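Long-range contacts in alpha-L-arabinofuranosidase B (Aspergillus kawachii, PDB 6SXT), which hydrolyses terminal non-reducing alpha-L-arabinofuranosyl residues from arabinoxylan, arabinan and related plant polysaccharides and oligosaccharides: residues N81-P89 against G129-T138; G137-G146 against V294-D302. All coordinates share one frame; numbering follows the deposited sequence. Where two conformers were deposited one is given.

Contact 1: N81-P89 against G129-T138; sequences NGNHLTQAP and GYRNNEATGT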
ATOM      1  N   ASN A  81      -0.918  18.946  15.651  1.00 19.36           N
ATOM      2  CA  ASN A  81      -1.070  18.191  16.907  1.00 19.26           C
ATOM      3  C   ASN A  81       0.115  17.250  17.173  1.00 20.81           C
ATOM      4  O   ASN A  81       0.120  16.635  18.219  1.00 21.77           O
ATOM      5  CB  ASN A  81      -2.392  17.445  16.971  1.00 19.28           C
ATOM      6  CG  ASN A  81      -3.596  18.357  17.145  1.00 24.89           C
ATOM      7  OD1 ASN A  81      -4.375  18.629  16.216  1.00 29.42           O
ATOM      8  ND2 ASN A  81      -3.611  19.052  18.254  1.00 25.16           N
ATOM      9  N   GLY A  82       1.030  17.057  16.229  1.00 18.03           N
ATOM     10  CA  GLY A  82       2.179  16.172  16.420  1.00 18.99           C
ATOM     11  C   GLY A  82       1.878  14.712  16.182  1.00 17.34           C
ATOM     12  O   GLY A  82       2.694  13.875  16.523  1.00 18.61           O
ATOM     13  N   ASN A  83       0.730  14.377  15.568  1.00 16.01           N
ATOM     14  CA  ASN A  83       0.258  12.984  15.451  1.00 16.75           C
ATOM     15  C   ASN A  83       0.886  12.290  14.239  1.00 15.86           C
ATOM     16  O   ASN A  83       0.156  11.645  13.447  1.00 15.13           O
ATOM     17  CB  ASN A  83      -1.271  12.921  15.435  1.00 17.18           C
ATOM     18  CG  ASN A  83      -1.823  13.449  16.735  1.00 18.16           C
ATOM     19  OD1 ASN A  83      -1.175  13.220  17.783  1.00 20.22           O
ATOM     20  ND2 ASN A  83      -3.001  14.070  16.718  1.00 17.90           N
ATOM     21  N   HIS A  84       2.186  12.394  14.071  1.00 15.25           N
ATOM     22  CA  HIS A  84       2.888  11.809  12.906  1.00 14.98           C
ATOM     23  C   HIS A  84       2.845  10.288  12.994  1.00 15.50           C
ATOM     24  O   HIS A  84       2.914   9.696  14.093  1.00 16.84           O
ATOM     25  CB  HIS A  84       4.334  12.283  12.911  1.00 16.92           C
ATOM     26  CG  HIS A  84       4.501  13.729  13.169  1.00 16.89           C
ATOM     27  ND1 HIS A  84       3.843  14.705  12.455  1.00 16.21           N
ATOM     28  CD2 HIS A  84       5.330  14.358  14.047  1.00 19.25           C
ATOM     29  CE1 HIS A  84       4.242  15.886  12.897  1.00 18.66           C
ATOM     30  NE2 HIS A  84       5.140  15.701  13.908  1.00 19.53           N
ATOM     31  N   LEU A  85       2.673   9.638  11.846  1.00 15.20           N
ATOM     32  CA  LEU A  85       2.671   8.169  11.768  1.00 15.57           C
ATOM     33  C   LEU A  85       4.070   7.653  11.453  1.00 16.35           C
ATOM     34  O   LEU A  85       4.700   8.105  10.486  1.00 15.45           O
ATOM     35  CB  LEU A  85       1.697   7.732  10.678  1.00 16.44           C
ATOM     36  CG  LEU A  85       0.255   8.077  10.920  1.00 17.98           C
ATOM     37  CD1 LEU A  85      -0.597   7.667   9.726  1.00 18.74           C
ATOM     38  CD2 LEU A  85      -0.265   7.420  12.163  1.00 24.81           C
ATOM     39  N   THR A  86       4.555   6.735  12.286  1.00 16.04           N
ATOM     40  CA  THR A  86       5.886   6.135  12.187  1.00 16.33           C
ATOM     41  C   THR A  86       5.768   4.601  12.147  1.00 15.79           C
ATOM     42  O   THR A  86       4.668   4.011  12.329  1.00 16.09           O
ATOM     43  CB  THR A  86       6.793   6.640  13.325  1.00 17.03           C
ATOM     44  OG1 THR A  86       6.209   6.200  14.550  1.00 17.99           O
ATOM     45  CG2 THR A  86       7.028   8.131  13.264  1.00 18.81           C
ATOM     46  N   GLN A  87       6.881   3.951  11.945  1.00 16.68           N
ATOM     47  CA  GLN A  87       6.927   2.481  11.788  1.00 15.81           C
ATOM     48  C   GLN A  87       6.188   1.829  12.951  1.00 16.45           C
ATOM     49  O   GLN A  87       6.515   2.114  14.109  1.00 17.82           O
ATOM     50  CB  GLN A  87       8.379   2.029  11.713  1.00 16.60           C
ATOM     51  CG  GLN A  87       8.563   0.600  11.232  1.00 17.28           C
ATOM     52  CD  GLN A  87      10.031   0.270  11.028  1.00 19.81           C
ATOM     53  OE1 GLN A  87      10.927   1.117  11.267  1.00 21.82           O
ATOM     54  NE2 GLN A  87      10.318  -0.927  10.524  1.00 18.52           N
ATOM     55  N   ALA A  88       5.199   0.983  12.684  1.00 15.56           N
ATOM     56  CA  ALA A  88       4.345   0.454  13.739  1.00 16.01           C
ATOM     57  C   ALA A  88       5.141  -0.582  14.534  1.00 16.91           C
ATOM     58  O   ALA A  88       5.850  -1.452  14.006  1.00 17.82           O
ATOM     59  CB  ALA A  88       3.096  -0.135  13.207  1.00 16.60           C
ATOM     60  N   PRO A  89       4.943  -0.537  15.873  1.00 18.36           N
ATOM     61  CA  PRO A  89       5.634  -1.478  16.758  1.00 18.93           C
ATOM     62  C   PRO A  89       4.925  -2.802  16.915  1.00 20.70           C
ATOM     63  O   PRO A  89       3.733  -2.952  16.699  1.00 19.78           O
ATOM     64  CB  PRO A  89       5.581  -0.708  18.086  1.00 20.45           C
ATOM     65  CG  PRO A  89       4.249   0.004  18.057  1.00 20.83           C
ATOM     66  CD  PRO A  89       4.134   0.442  16.595  1.00 19.55           C
ATOM     67  N   GLY A 129       2.996  -1.406   8.239  1.00 15.70           N
ATOM     68  CA  GLY A 129       2.141  -0.701   9.194  1.00 15.97           C
ATOM     69  C   GLY A 129       2.762   0.543   9.736  1.00 14.73           C
ATOM     70  O   GLY A 129       3.965   0.584   9.960  1.00 16.97           O
ATOM     71  N   TYR A 130       1.906   1.522  10.039  1.00 15.60           N
ATOM     72  CA  TYR A 130       2.267   2.770  10.713  1.00 14.81           C
ATOM     73  C   TYR A 130       1.354   2.993  11.918  1.00 14.34           C
ATOM     74  O   TYR A 130       0.208   2.513  11.969  1.00 16.18           O
ATOM     75  CB  TYR A 130       2.144   3.972   9.766  1.00 15.63           C
ATOM     76  CG  TYR A 130       3.079   3.934   8.582  1.00 14.49           C
ATOM     77  CD1 TYR A 130       2.752   3.251   7.430  1.00 15.66           C
ATOM     78  CD2 TYR A 130       4.310   4.571   8.609  1.00 15.10           C
ATOM     79  CE1 TYR A 130       3.618   3.164   6.364  1.00 14.83           C
ATOM     80  CE2 TYR A 130       5.200   4.528   7.534  1.00 15.76           C
ATOM     81  CZ  TYR A 130       4.842   3.809   6.403  1.00 15.23           C
ATOM     82  OH  TYR A 130       5.695   3.712   5.335  1.00 15.66           O
ATOM     83  N   ARG A 131       1.854   3.788  12.865  1.00 15.16           N
ATOM     84  CA  ARG A 131       1.117   4.008  14.131  1.00 16.25           C
ATOM     85  C   ARG A 131       1.591   5.242  14.833  1.00 16.45           C
ATOM     86  O   ARG A 131       2.764   5.658  14.627  1.00 16.07           O
ATOM     87  CB  ARG A 131       1.305   2.775  15.027  1.00 17.33           C
ATOM     88  CG  ARG A 131       0.377   2.662  16.202  1.00 18.37           C
ATOM     89  CD  ARG A 131       0.366   1.233  16.783  1.00 18.21           C
ATOM     90  NE  ARG A 131      -0.790   1.072  17.605  1.00 17.26           N
ATOM     91  CZ  ARG A 131      -1.588   0.039  17.604  1.00 17.77           C
ATOM     92  NH1 ARG A 131      -1.287  -1.041  16.894  1.00 18.88           N
ATOM     93  NH2 ARG A 131      -2.690   0.061  18.313  1.00 18.44           N
ATOM     94  N   ASN A 132       0.727   5.758  15.698  1.00 17.04           N
ATOM     95  CA  ASN A 132       1.127   6.786  16.696  1.00 17.84           C
ATOM     96  C   ASN A 132       0.351   6.440  17.964  1.00 17.88           C
ATOM     97  O   ASN A 132      -0.856   6.596  17.953  1.00 17.97           O
ATOM     98  CB  ASN A 132       0.885   8.207  16.254  1.00 17.49           C
ATOM     99  CG  ASN A 132       1.475   9.213  17.235  1.00 19.46           C
ATOM    100  OD1 ASN A 132       1.410   8.999  18.443  1.00 22.62           O
ATOM    101  ND2 ASN A 132       2.085  10.262  16.736  1.00 17.70           N
ATOM    102  N   ASN A 133       1.046   5.902  18.974  1.00 17.62           N
ATOM    103  CA  ASN A 133       0.421   5.553  20.266  1.00 18.74           C
ATOM    104  C   ASN A 133       0.490   6.703  21.276  1.00 21.49           C
ATOM    105  O   ASN A 133       0.018   6.485  22.413  1.00 23.08           O
ATOM    106  CB  ASN A 133       1.047   4.283  20.815  1.00 18.88           C
ATOM    107  CG  ASN A 133       0.585   3.050  20.077  1.00 20.31           C
ATOM    108  OD1 ASN A 133      -0.531   3.008  19.558  1.00 19.36           O
ATOM    109  ND2 ASN A 133       1.423   2.016  20.032  1.00 20.35           N
ATOM    110  N   GLU A 134       1.048   7.835  20.913  1.00 19.71           N
ATOM    111  CA  GLU A 134       1.138   9.022  21.807  1.00 21.86           C
ATOM    112  C   GLU A 134       0.399  10.219  21.206  1.00 21.28           C
ATOM    113  O   GLU A 134       0.962  11.309  21.105  1.00 24.12           O
ATOM    114  CB  GLU A 134       2.616   9.306  22.057  1.00 25.61           C
ATOM    115  CG  GLU A 134       3.305   8.132  22.743  1.00 33.58           C
ATOM    116  CD  GLU A 134       4.805   8.282  22.985  1.00 51.13           C
ATOM    117  OE1 GLU A 134       5.387   9.308  22.569  1.00 59.61           O
ATOM    118  OE2 GLU A 134       5.392   7.363  23.591  1.00 70.75           O
ATOM    119  N   ALA A 135      -0.761   9.970  20.629  1.00 21.81           N
ATOM    120  CA  ALA A 135      -1.507  10.967  19.863  1.00 20.91           C
ATOM    121  C   ALA A 135      -2.220  11.911  20.801  1.00 23.60           C
ATOM    122  O   ALA A 135      -2.593  11.491  21.922  1.00 28.72           O
ATOM    123  CB  ALA A 135      -2.504  10.286  18.943  1.00 23.01           C
ATOM    124  N   THR A 136      -2.340  13.143  20.396  1.00 20.70           N
ATOM    125  CA  THR A 136      -3.068  14.126  21.221  1.00 23.71           C
ATOM    126  C   THR A 136      -4.173  14.759  20.406  1.00 24.68           C
ATOM    127  O   THR A 136      -4.090  14.911  19.173  1.00 22.82           O
ATOM    128  CB  THR A 136      -2.053  15.050  21.889  1.00 32.20           C
ATOM    129  OG1 THR A 136      -1.428  15.709  20.821  1.00 31.40           O
ATOM    130  CG2 THR A 136      -0.984  14.323  22.671  1.00 35.89           C
ATOM    131  N   GLY A 137      -5.257  15.067  21.106  1.00 21.31           N
ATOM    132  CA  GLY A 137      -6.424  15.679  20.477  1.00 20.22           C
ATOM    133  C   GLY A 137      -7.425  14.694  19.910  1.00 20.39           C
ATOM    134  O   GLY A 137      -8.516  15.129  19.544  1.00 21.24           O
ATOM    135  N   THR A 138      -7.056  13.441  19.730  1.00 20.08           N
ATOM    136  CA  THR A 138      -7.949  12.410  19.174  1.00 19.51           C
ATOM    137  C   THR A 138      -9.016  12.108  20.211  1.00 19.79           C
ATOM    138  O   THR A 138      -8.778  12.212  21.460  1.00 19.74           O
ATOM    139  CB  THR A 138      -7.180  11.153  18.784  1.00 20.11           C
ATOM    140  OG1 THR A 138      -6.281  10.905  19.869  1.00 19.72           O
ATOM    141  CG2 THR A 138      -6.411  11.317  17.488  1.00 20.04           C
TER
HETATM  142  O   HOH W   1       3.047  11.951  19.060  1.00 33.04           O
HETATM  143  O   HOH W   2       4.634   8.165  15.763  1.00 25.01           O
HETATM  144  O   HOH W   3       4.626   3.869  15.846  1.00 28.06           O
HETATM  145  O   HOH W   4       1.374  -1.770  15.888  1.00 17.66           O
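T86 and R131 form a hydrogen-bonded antiparallel pair where edge strand 86-87 joins strand 130-132 in a four-stranded sheet of the catalytic domain. T86 N donates to R131 O and R131 N to T86 O; A88 N then reaches G129 O at 3.0 Å. Beyond the strands, side-chain amides take over the pairing. N83 suits this place because its amide both donates and accepts: ND2 gives an almost straight bond, 2.8 Å and in the carbonyl plane, to T136 O, while OD1 receives T136 N at 2.9 Å. N83 ND2 is also bonded to V16 O, so the amide is fixed in its rotation. N132, its CG swung away from the backbone N (chi1 -173°), turns ND2 across to H84 O at 2.8 Å, and its OD1 closes an Asx turn on E134 N. P89 CD lies 3.9 Å from R131 CD, the two side chains crossing at about a right angle. The extended arginine is positioned by N133 OD1 on NE and by E168 O and G280 O on NH2, which ties the sheet to substrate-binding G280. One water bridges R131 NH1 and P89 O, 2.9 and 2.8 Å away.

Contact 2: G137-G146 against V294-D302; sequences GTATGDEAEG and VMTSGYPSD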
ATOM      1  N   GLY A 137      -5.257  15.067  21.106  1.00 21.31           N
ATOM      2  CA  GLY A 137      -6.424  15.679  20.477  1.00 20.22           C
ATOM      3  C   GLY A 137      -7.425  14.694  19.910  1.00 20.39           C
ATOM      4  O   GLY A 137      -8.516  15.129  19.544  1.00 21.24           O
ATOM      5  N   THR A 138      -7.056  13.441  19.730  1.00 20.08           N
ATOM      6  CA  THR A 138      -7.949  12.410  19.174  1.00 19.51           C
ATOM      7  C   THR A 138      -9.016  12.108  20.211  1.00 19.79           C
ATOM      8  O   THR A 138      -8.778  12.212  21.460  1.00 19.74           O
ATOM      9  CB  THR A 138      -7.180  11.153  18.784  1.00 20.11           C
ATOM     10  OG1 THR A 138      -6.281  10.905  19.869  1.00 19.72           O
ATOM     11  CG2 THR A 138      -6.411  11.317  17.488  1.00 20.04           C
ATOM     12  N   ALA A 139     -10.165  11.678  19.711  1.00 19.68           N
ATOM     13  CA  ALA A 139     -11.292  11.315  20.599  1.00 19.88           C
ATOM     14  C   ALA A 139     -10.942  10.086  21.439  1.00 19.29           C
ATOM     15  O   ALA A 139     -10.338   9.085  20.962  1.00 19.01           O
ATOM     16  CB  ALA A 139     -12.533  11.109  19.765  1.00 20.54           C
ATOM     17  N   THR A 140     -11.397  10.118  22.701  1.00 19.33           N
ATOM     18  CA  THR A 140     -11.270   8.964  23.605  1.00 18.96           C
ATOM     19  C   THR A 140     -12.632   8.667  24.225  1.00 19.18           C
ATOM     20  O   THR A 140     -13.550   9.513  24.110  1.00 20.98           O
ATOM     21  CB  THR A 140     -10.176   9.180  24.666  1.00 21.74           C
ATOM     22  OG1 THR A 140     -10.578  10.304  25.441  1.00 22.63           O
ATOM     23  CG2 THR A 140      -8.809   9.356  24.030  1.00 21.94           C
ATOM     24  N   GLY A 141     -12.765   7.476  24.789  1.00 21.20           N
ATOM     25  CA  GLY A 141     -14.030   7.090  25.423  1.00 21.26           C
ATOM     26  C   GLY A 141     -15.164   7.150  24.409  1.00 20.33           C
ATOM     27  O   GLY A 141     -15.010   6.537  23.332  1.00 20.19           O
ATOM     28  N   ASP A 142     -16.257   7.811  24.744  1.00 19.77           N
ATOM     29  CA  ASP A 142     -17.453   7.863  23.864  1.00 21.15           C
ATOM     30  C   ASP A 142     -17.475   9.176  23.098  1.00 19.99           C
ATOM     31  O   ASP A 142     -18.520   9.569  22.585  1.00 21.30           O
ATOM     32  CB  ASP A 142     -18.720   7.649  24.728  1.00 23.14           C
ATOM     33  CG  ASP A 142     -19.891   7.092  23.928  1.00 23.73           C
ATOM     34  OD1 ASP A 142     -19.642   6.214  23.032  1.00 22.49           O
ATOM     35  OD2 ASP A 142     -21.022   7.511  24.256  1.00 24.65           O
ATOM     36  N   GLU A 143     -16.374   9.933  23.082  1.00 21.01           N
ATOM     37  CA  GLU A 143     -16.344  11.248  22.410  1.00 21.18           C
ATOM     38  C   GLU A 143     -16.539  11.071  20.893  1.00 18.97           C
ATOM     39  O   GLU A 143     -16.042  10.077  20.328  1.00 20.50           O
ATOM     40  CB  GLU A 143     -15.041  11.993  22.634  1.00 21.01           C
ATOM     41  CG  GLU A 143     -14.863  12.452  24.086  1.00 24.05           C
ATOM     42  CD  GLU A 143     -13.454  12.886  24.400  1.00 27.62           C
ATOM     43  OE1 GLU A 143     -12.530  12.762  23.545  1.00 24.08           O
ATOM     44  OE2 GLU A 143     -13.275  13.390  25.528  1.00 29.35           O
ATOM     45  N   ALA A 144     -17.145  12.087  20.298  1.00 19.83           N
ATOM     46  CA  ALA A 144     -17.434  12.084  18.864  1.00 19.13           C
ATOM     47  C   ALA A 144     -16.149  12.310  18.069  1.00 19.99           C
ATOM     48  O   ALA A 144     -15.315  13.138  18.409  1.00 19.86           O
ATOM     49  CB  ALA A 144     -18.456  13.100  18.531  1.00 21.54           C
ATOM     50  N   GLU A 145     -16.144  11.672  16.907  1.00 17.50           N
ATOM     51  CA  GLU A 145     -15.083  11.910  15.902  1.00 17.91           C
ATOM     52  C   GLU A 145     -15.612  11.600  14.506  1.00 17.97           C
ATOM     53  O   GLU A 145     -16.538  10.833  14.331  1.00 17.97           O
ATOM     54  CB  GLU A 145     -13.850  11.034  16.170  1.00 17.22           C
ATOM     55  CG  GLU A 145     -14.079   9.550  16.053  1.00 16.90           C
ATOM     56  CD  GLU A 145     -12.889   8.662  16.311  1.00 16.60           C
ATOM     57  OE1 GLU A 145     -11.776   9.219  16.507  1.00 17.96           O
ATOM     58  OE2 GLU A 145     -13.053   7.436  16.394  1.00 17.50           O
ATOM     59  N   GLY A 146     -14.916  12.143  13.530  1.00 16.95           N
ATOM     60  CA  GLY A 146     -15.035  11.679  12.140  1.00 17.29           C
ATOM     61  C   GLY A 146     -13.662  11.380  11.580  1.00 16.16           C
ATOM     62  O   GLY A 146     -12.652  11.710  12.193  1.00 16.23           O
ATOM     63  N   VAL A 294      -7.841  11.893   7.285  1.00 13.53           N
ATOM     64  CA  VAL A 294      -7.845  12.713   8.501  1.00 13.70           C
ATOM     65  C   VAL A 294      -8.640  12.013   9.592  1.00 14.66           C
ATOM     66  O   VAL A 294      -9.478  11.161   9.299  1.00 15.91           O
ATOM     67  CB  VAL A 294      -8.393  14.114   8.277  1.00 14.16           C
ATOM     68  CG1 VAL A 294      -7.801  14.858   7.087  1.00 14.81           C
ATOM     69  CG2 VAL A 294      -9.912  14.113   8.232  1.00 15.07           C
ATOM     70  N   MET A 295      -8.452  12.527  10.813  1.00 15.04           N
ATOM     71  CA  MET A 295      -9.355  12.271  11.958  1.00 15.09           C
ATOM     72  C   MET A 295      -9.721  13.628  12.532  1.00 16.52           C
ATOM     73  O   MET A 295      -8.902  14.562  12.507  1.00 15.74           O
ATOM     74  CB  MET A 295      -8.702  11.415  13.046  1.00 15.91           C
ATOM     75  CG  MET A 295      -8.383  10.021  12.523  1.00 15.86           C
ATOM     76  SD  MET A 295      -7.364   9.090  13.711  1.00 17.76           S
ATOM     77  CE  MET A 295      -8.512   8.928  15.093  1.00 19.62           C
ATOM     78  N   THR A 296     -10.969  13.739  12.966  1.00 16.49           N
ATOM     79  CA  THR A 296     -11.530  14.996  13.499  1.00 17.02           C
ATOM     80  C   THR A 296     -11.945  14.840  14.953  1.00 17.57           C
ATOM     81  O   THR A 296     -12.082  13.752  15.449  1.00 17.90           O
ATOM     82  CB  THR A 296     -12.719  15.513  12.688  1.00 16.79           C
ATOM     83  OG1 THR A 296     -13.868  14.715  13.025  1.00 17.82           O
ATOM     84  CG2 THR A 296     -12.487  15.489  11.207  1.00 17.18           C
ATOM     85  N   SER A 297     -12.123  15.986  15.599  1.00 19.00           N
ATOM     86  CA  SER A 297     -12.842  16.086  16.893  0.50 20.62           C
ATOM     87  C   SER A 297     -14.273  16.508  16.588  1.00 22.93           C
ATOM     88  O   SER A 297     -14.431  17.444  15.861  1.00 28.46           O
ATOM     89  CB  SER A 297     -12.129  17.075  17.792  0.50 23.46           C
ATOM     90  OG  SER A 297     -12.933  17.419  18.903  0.50 24.40           O
ATOM     91  N   GLY A 298     -15.261  15.862  17.149  1.00 20.46           N
ATOM     92  CA  GLY A 298     -16.654  16.161  16.846  1.00 20.35           C
ATOM     93  C   GLY A 298     -17.169  15.261  15.737  1.00 21.32           C
ATOM     94  O   GLY A 298     -16.393  14.688  14.950  1.00 23.23           O
ATOM     95  N   TYR A 299     -18.470  15.270  15.566  1.00 20.63           N
ATOM     96  CA  TYR A 299     -19.186  14.398  14.637  1.00 19.61           C
ATOM     97  C   TYR A 299     -19.546  15.192  13.399  1.00 20.08           C
ATOM     98  O   TYR A 299     -20.394  16.064  13.441  1.00 20.10           O
ATOM     99  CB  TYR A 299     -20.482  13.894  15.282  1.00 20.78           C
ATOM    100  CG  TYR A 299     -21.174  12.795  14.546  1.00 20.32           C
ATOM    101  CD1 TYR A 299     -20.883  11.466  14.766  1.00 20.00           C
ATOM    102  CD2 TYR A 299     -22.248  13.072  13.713  1.00 22.74           C
ATOM    103  CE1 TYR A 299     -21.565  10.441  14.143  1.00 21.18           C
ATOM    104  CE2 TYR A 299     -22.950  12.054  13.085  1.00 23.78           C
ATOM    105  CZ  TYR A 299     -22.625  10.731  13.308  1.00 21.95           C
ATOM    106  OH  TYR A 299     -23.276   9.690  12.745  1.00 23.60           O
ATOM    107  N   PRO A 300     -18.839  15.014  12.250  1.00 18.00           N
ATOM    108  CA  PRO A 300     -19.068  15.918  11.123  1.00 18.32           C
ATOM    109  C   PRO A 300     -20.467  15.758  10.539  1.00 18.67           C
ATOM    110  O   PRO A 300     -20.999  14.645  10.506  1.00 17.89           O
ATOM    111  CB  PRO A 300     -18.065  15.442  10.063  1.00 19.49           C
ATOM    112  CG  PRO A 300     -16.996  14.770  10.872  1.00 20.56           C
ATOM    113  CD  PRO A 300     -17.744  14.074  11.995  1.00 18.72           C
ATOM    114  N   SER A 301     -21.011  16.887  10.112  1.00 18.09           N
ATOM    115  CA  SER A 301     -22.293  16.876   9.371  1.00 17.87           C
ATOM    116  C   SER A 301     -22.094  16.190   8.021  1.00 16.60           C
ATOM    117  O   SER A 301     -21.002  16.174   7.448  1.00 17.15           O
ATOM    118  CB  SER A 301     -22.844  18.240   9.192  1.00 18.76           C
ATOM    119  OG  SER A 301     -22.034  19.044   8.322  1.00 19.72           O
ATOM    120  N   ASP A 302     -23.191  15.666   7.469  1.00 16.99           N
ATOM    121  CA  ASP A 302     -23.172  15.159   6.097  1.00 16.98           C
ATOM    122  C   ASP A 302     -22.705  16.280   5.156  1.00 17.47           C
ATOM    123  O   ASP A 302     -21.959  15.959   4.197  1.00 17.99           O
ATOM    124  CB  ASP A 302     -24.502  14.586   5.592  1.00 18.16           C
ATOM    125  CG  ASP A 302     -24.905  13.248   6.180  1.00 21.30           C
ATOM    126  OD1 ASP A 302     -24.183  12.755   7.114  1.00 21.77           O
ATOM    127  OD2 ASP A 302     -25.880  12.669   5.686  1.00 18.93           O
TER
HETATM  128  O   HOH W   5     -10.459  11.739  16.824  1.00 19.22           O
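E145 and M295 run alongside each other in the same direction, where strand 145-152 starts against the end of strand 288-296. E145 CB comes first, 3.3 Å from T296 O. With CG placed between the backbone N and the carbonyl carbon (chi1 64°), the chain runs on extended, and its carboxylate ends beside the methionine: OE1 is 3.6 Å from M295 CE. That oxygen accepts from N166 ND2 and from a water which also donates to T296 O and accepts from A139 N. A glutamate fits here because it is long enough to bring a buried carboxylate to these donors. M295 CE also touches T138 CG2 at 4.0 Å; the unbranched methionine chain can bend at chi3 (65°) to bring an apolar methyl there.

The backbones are joined by T296 N to G146 O, 2.7 Å, and G298 N to A144 O, 3.0 Å. Between them the partner of G146 N is a side chain, T296 OG1, at 2.8 Å; a threonine hydroxyl thus supplies the acceptor. G146 has no side chain for good reason, since P300 CD packs 3.6 Å from its CA and a CB would run into the proline ring. At the backbone angles of G298 a CB would press on the carbonyl O of S297, which calls for glycine. Beyond it A144 CB rests against Y299 CB, 3.9 Å away, while the tyrosine ring makes a cation-pi contact with K238. Such antiparallel pairing, with the chain then leaving through P300 toward helix 302-315, S301 at its N-cap position, belongs to the large antiparallel sheet of this concanavalin-like catalytic domain.

Both contacts lie within the catalytic domain, their centres about 16 Å apart. The second segment of contact 1 runs straight into the first segment of contact 2, and G137 and T138 belong to both. Strand 130-132, in the four-stranded sheet, is followed directly by strand 145-152 of the nine-stranded sheet, so the chain passes from one sheet to the other through the loop between them. Contact 1 joins segments 40 residues apart, against 148 for contact 2. V16 of strand 15-20 touches N81 and T138 of contact 1 and S297 of contact 2. Contact 1 reaches the substrate site, the side chain of R131 being about 4 Å from G280; that of E145 in contact 2 stays about 12 Å from the side chain of nucleophile E205.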